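Local coordinates for protein lysine/ornithine decarboxylase (Vibrio vulnificus, PDB 2PLJ) that catalyses the decarboxylation of lysine and of ornithine, probably with pyridoxal phosphate, in a beta/alpha-barrel fold, at residues V303-M307 with Y318-D322; E348-L354 with A366-P372. All coordinates share one frame; numbering follows the deposited sequence.

Contact 1 of 2, residues V303-M307 with Y318-D322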
# COMPACT_ATOMS: atom_id res chain seq x y z
N VAL A 303 -3.92 -16.48 -6.19
CA VAL A 303 -4.93 -16.88 -7.16
C VAL A 303 -5.85 -15.69 -7.35
O VAL A 303 -6.48 -15.21 -6.38
CB VAL A 303 -5.75 -18.13 -6.68
CG1 VAL A 303 -6.76 -18.55 -7.75
CG2 VAL A 303 -4.83 -19.28 -6.30
N ALA A 304 -5.90 -15.18 -8.58
CA ALA A 304 -6.86 -14.12 -8.93
C ALA A 304 -7.72 -14.57 -10.08
O ALA A 304 -7.36 -15.50 -10.80
CB ALA A 304 -6.12 -12.83 -9.31
N SER A 305 -8.87 -13.93 -10.23
CA SER A 305 -9.79 -14.27 -11.31
C SER A 305 -10.07 -13.06 -12.18
O SER A 305 -9.96 -11.90 -11.74
CB SER A 305 -11.07 -14.90 -10.75
OG SER A 305 -11.99 -13.92 -10.30
N VAL A 306 -10.44 -13.34 -13.43
CA VAL A 306 -10.70 -12.28 -14.42
C VAL A 306 -12.15 -11.77 -14.22
O VAL A 306 -13.11 -12.52 -14.37
CB VAL A 306 -10.56 -12.83 -15.86
CG1 VAL A 306 -10.94 -11.76 -16.87
CG2 VAL A 306 -9.14 -13.33 -16.12
N MET A 307 -12.27 -10.48 -13.90
CA MET A 307 -13.58 -9.80 -13.74
C MET A 307 -14.20 -9.37 -15.06
O MET A 307 -15.43 -9.40 -15.22
CB MET A 307 -13.43 -8.58 -12.82
CG MET A 307 -12.94 -8.92 -11.41
SD MET A 307 -13.20 -7.55 -10.25
CE MET A 307 -12.46 -6.15 -11.11
N TYR A 318 -6.99 -7.88 -19.40
CA TYR A 318 -7.76 -8.59 -18.38
C TYR A 318 -7.74 -7.80 -17.07
O TYR A 318 -6.67 -7.38 -16.61
CB TYR A 318 -7.18 -9.99 -18.13
CG TYR A 318 -7.18 -10.86 -19.38
CD1 TYR A 318 -8.38 -11.30 -19.94
CD2 TYR A 318 -5.97 -11.20 -20.02
CE1 TYR A 318 -8.41 -12.10 -21.09
CE2 TYR A 318 -5.98 -12.00 -21.19
CZ TYR A 318 -7.21 -12.45 -21.71
OH TYR A 318 -7.25 -13.21 -22.85
N TYR A 319 -8.90 -7.62 -16.46
CA TYR A 319 -9.03 -6.85 -15.24
C TYR A 319 -9.27 -7.87 -14.13
O TYR A 319 -10.33 -8.51 -14.10
CB TYR A 319 -10.19 -5.86 -15.34
CG TYR A 319 -10.03 -4.90 -16.50
CD1 TYR A 319 -9.41 -3.66 -16.33
CD2 TYR A 319 -10.48 -5.24 -17.79
CE1 TYR A 319 -9.26 -2.78 -17.41
CE2 TYR A 319 -10.32 -4.39 -18.86
CZ TYR A 319 -9.70 -3.15 -18.69
OH TYR A 319 -9.58 -2.33 -19.78
N LEU A 320 -8.28 -8.03 -13.26
CA LEU A 320 -8.32 -9.06 -12.21
C LEU A 320 -8.92 -8.54 -10.91
O LEU A 320 -9.02 -7.32 -10.72
CB LEU A 320 -6.91 -9.62 -11.95
CG LEU A 320 -6.11 -10.08 -13.18
CD1 LEU A 320 -4.75 -10.61 -12.78
CD2 LEU A 320 -6.87 -11.12 -14.02
N ASP A 321 -9.26 -9.46 -10.01
CA ASP A 321 -9.77 -9.11 -8.68
C ASP A 321 -8.66 -8.91 -7.61
O ASP A 321 -8.95 -8.81 -6.41
CB ASP A 321 -10.84 -10.11 -8.19
CG ASP A 321 -10.38 -11.56 -8.26
OD1 ASP A 321 -9.17 -11.79 -8.42
OD2 ASP A 321 -11.25 -12.47 -8.17
N ASP A 322 -7.41 -8.87 -8.05
CA ASP A 322 -6.27 -8.56 -7.15
C ASP A 322 -5.27 -7.75 -7.97
O ASP A 322 -5.22 -7.84 -9.21
CB ASP A 322 -5.63 -9.86 -6.65
CG ASP A 322 -4.93 -9.70 -5.27
OD1 ASP A 322 -4.81 -8.55 -4.74
OD2 ASP A 322 -4.56 -10.75 -4.70
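Asp321 turns its carboxylate back onto Ser305 and holds it twice. Asp321 OD1 takes the backbone N of Ser305 at 2.8 Å, a nearly straight bond in the place where a paired strand would offer a main-chain carbonyl, while Asp321 OD2 receives the Ser305 OG hydroxyl at 2.7 Å; both donors stand above the carboxylate plane. The Asp321 CG lies between its own backbone N and carbonyl carbon (chi1 53°), and this rotation swings the group over the neighbouring strand. The backbone bond from Asp321 N to Ser305 O, 3.1 Å, runs the other way. An antiparallel beta hairpin of the beta-barrel domain, strands 300-312 and 315-320, carries the segments, with Asp321 just past the end of the second strand; the non-hydrogen-bonded pair Val306-Leu320 fixes their register. Beyond it Met307 N bonds to Tyr319 O at 2.8 Å. The bent Met307 side chain lays SD 4.0 Å from Asp321 CB and ends with CE beside the Leu320 carbonyl. On the face bearing Val306 and Leu320, Val306 CG2 meets Leu320 CD2 at 3.8 Å, and Val306 CG1 approaches the Tyr318 ring obliquely. Tyr319 instead reaches Phe187 (ring to ring) and Lys186 O (through OH) of the second subunit.

Contact 2 of 2, residues E348-L354 with A366-P372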
# COMPACT_ATOMS: atom_id res chain seq x y z
N GLU A 348 -3.43 -20.53 -29.12
CA GLU A 348 -2.82 -19.26 -29.48
C GLU A 348 -2.45 -18.41 -28.26
O GLU A 348 -3.31 -18.12 -27.41
CB GLU A 348 -3.81 -18.52 -30.38
CG GLU A 348 -3.30 -17.27 -31.08
CD GLU A 348 -4.36 -16.68 -32.00
OE1 GLU A 348 -4.84 -15.55 -31.74
OE2 GLU A 348 -4.74 -17.38 -32.95
N LEU A 349 -1.17 -18.03 -28.15
CA LEU A 349 -0.74 -17.02 -27.18
C LEU A 349 -0.95 -15.61 -27.73
O LEU A 349 -0.54 -15.29 -28.86
CB LEU A 349 0.73 -17.21 -26.79
CG LEU A 349 1.23 -18.45 -26.04
CD1 LEU A 349 2.60 -18.14 -25.46
CD2 LEU A 349 0.28 -18.89 -24.92
N ILE A 350 -1.60 -14.78 -26.92
CA ILE A 350 -2.06 -13.44 -27.33
C ILE A 350 -1.38 -12.37 -26.47
O ILE A 350 -1.28 -12.54 -25.24
CB ILE A 350 -3.62 -13.33 -27.26
CG1 ILE A 350 -4.27 -14.42 -28.12
CG2 ILE A 350 -4.11 -11.96 -27.70
CD1 ILE A 350 -5.80 -14.59 -27.91
N PRO A 351 -0.87 -11.28 -27.10
CA PRO A 351 -0.34 -10.14 -26.33
C PRO A 351 -1.42 -9.58 -25.41
O PRO A 351 -2.51 -9.20 -25.89
CB PRO A 351 0.01 -9.12 -27.40
CG PRO A 351 0.27 -9.95 -28.64
CD PRO A 351 -0.74 -11.06 -28.56
N SER A 352 -1.11 -9.53 -24.12
CA SER A 352 -2.11 -9.22 -23.10
C SER A 352 -1.57 -8.27 -22.06
O SER A 352 -0.35 -8.06 -21.96
CB SER A 352 -2.58 -10.51 -22.42
OG SER A 352 -3.02 -11.46 -23.39
N VAL A 353 -2.49 -7.69 -21.30
CA VAL A 353 -2.17 -6.85 -20.15
C VAL A 353 -2.98 -7.38 -18.98
O VAL A 353 -4.18 -7.66 -19.11
CB VAL A 353 -2.56 -5.37 -20.41
CG1 VAL A 353 -2.29 -4.51 -19.18
CG2 VAL A 353 -1.86 -4.81 -21.64
N LEU A 354 -2.31 -7.53 -17.84
CA LEU A 354 -2.99 -7.91 -16.60
C LEU A 354 -3.09 -6.69 -15.72
O LEU A 354 -2.07 -6.16 -15.23
CB LEU A 354 -2.22 -9.04 -15.88
CG LEU A 354 -2.18 -10.41 -16.60
CD1 LEU A 354 -1.29 -11.36 -15.80
CD2 LEU A 354 -3.60 -11.01 -16.80
N ALA A 366 1.03 -6.64 -15.05
CA ALA A 366 1.92 -7.03 -16.13
C ALA A 366 1.53 -6.21 -17.34
O ALA A 366 0.43 -6.36 -17.87
CB ALA A 366 1.79 -8.49 -16.45
N GLU A 367 2.43 -5.32 -17.77
CA GLU A 367 2.17 -4.40 -18.90
C GLU A 367 2.15 -5.13 -20.24
O GLU A 367 1.47 -4.71 -21.18
CB GLU A 367 3.20 -3.27 -18.96
CG GLU A 367 3.04 -2.21 -17.85
CD GLU A 367 4.10 -1.13 -17.92
OE1 GLU A 367 4.54 -0.80 -19.05
OE2 GLU A 367 4.52 -0.60 -16.85
N ASN A 368 2.91 -6.21 -20.35
CA ASN A 368 2.99 -6.97 -21.59
C ASN A 368 3.25 -8.40 -21.17
O ASN A 368 4.27 -8.69 -20.52
CB ASN A 368 4.13 -6.43 -22.48
CG ASN A 368 4.10 -7.00 -23.90
OD1 ASN A 368 3.04 -7.35 -24.42
ND2 ASN A 368 5.28 -7.08 -24.54
N ILE A 369 2.32 -9.29 -21.47
CA ILE A 369 2.47 -10.71 -21.15
C ILE A 369 1.70 -11.54 -22.16
O ILE A 369 0.56 -11.21 -22.51
CB ILE A 369 1.98 -10.99 -19.70
CG1 ILE A 369 2.17 -12.47 -19.32
CG2 ILE A 369 0.54 -10.50 -19.52
CD1 ILE A 369 2.07 -12.75 -17.76
N LEU A 370 2.33 -12.61 -22.66
CA LEU A 370 1.65 -13.52 -23.59
C LEU A 370 0.81 -14.54 -22.85
O LEU A 370 1.31 -15.23 -21.95
CB LEU A 370 2.65 -14.24 -24.52
CG LEU A 370 3.51 -13.36 -25.43
CD1 LEU A 370 4.58 -14.18 -26.13
CD2 LEU A 370 2.65 -12.61 -26.45
N LEU A 371 -0.46 -14.61 -23.20
CA LEU A 371 -1.39 -15.51 -22.54
C LEU A 371 -2.37 -16.12 -23.52
O LEU A 371 -2.74 -15.48 -24.52
CB LEU A 371 -2.19 -14.78 -21.45
CG LEU A 371 -1.50 -14.08 -20.27
CD1 LEU A 371 -2.57 -13.36 -19.47
CD2 LEU A 371 -0.75 -15.07 -19.34
N PRO A 372 -2.82 -17.35 -23.23
CA PRO A 372 -3.94 -17.87 -24.00
C PRO A 372 -5.19 -16.99 -23.77
O PRO A 372 -5.24 -16.24 -22.78
CB PRO A 372 -4.13 -19.28 -23.44
CG PRO A 372 -3.47 -19.30 -22.15
CD PRO A 372 -2.37 -18.28 -22.18
O HOH W 1 -5.00 -13.48 -23.99
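Strands 349-354 and 369-372 run antiparallel, their axes 4.1 Å apart at closest approach and at 135° to each other. Ile350 and Leu371 form a hydrogen-bonded pair, with Ile350 N to Leu371 O at 2.7 Å; further along, Ile369 N donates to Ser352 O at 3.0 Å, while the bond from Ser352 N to Ile369 O is weak. Ala366 and Leu354 pair again through two bonds, yet the register has slipped by one residue, a beta bulge at the corner the chain turns at Glu367 and Asn368. This antiparallel pair is part of the mixed sheet of the beta-barrel domain. On the face carrying Ser352, Leu354 and Leu371, Leu354 CD2 touches Leu371 CD1 at 3.7 Å. Leu354 CG rests 4.0 Å from Ile369 CG2. Ser352 OG, turned beside its own backbone N (chi1 -53°), donates to Ile350 O at 2.8 Å. That carbonyl also accepts Leu371 N, the two donors arriving from opposite faces of its plane. A water bridges Ser352 OG and Leu371 O, donating to both. The Leu349 and Leu370 side chains cross at about a right angle, with Leu349 CD1 4.0 Å from Leu370 CB, while Leu349 CD2 lies alongside the Pro372 ring.

How the contacts relate
Contact 1 closes before contact 2 opens along the chain, and their centres lie 14 Å apart in one sheet, where strands 315-320 and 349-355 are parallel neighbours. Tyr318 joins them: Tyr318 N lies 2.8 Å from Val353 O, a probable hydrogen bond, Tyr318 CE2 packs 3.7 Å from Ser352 OG, and Tyr318 CB lies 4.0 Å from Leu354 CD2. The Tyr319 side chain of contact 1 is about 11 Å from a bound putrescine-cofactor adduct and so is not in direct contact with it. Contact 1 reaches the second subunit; no other chain of the assembly touches the two segments of contact 2, which is only partly buried.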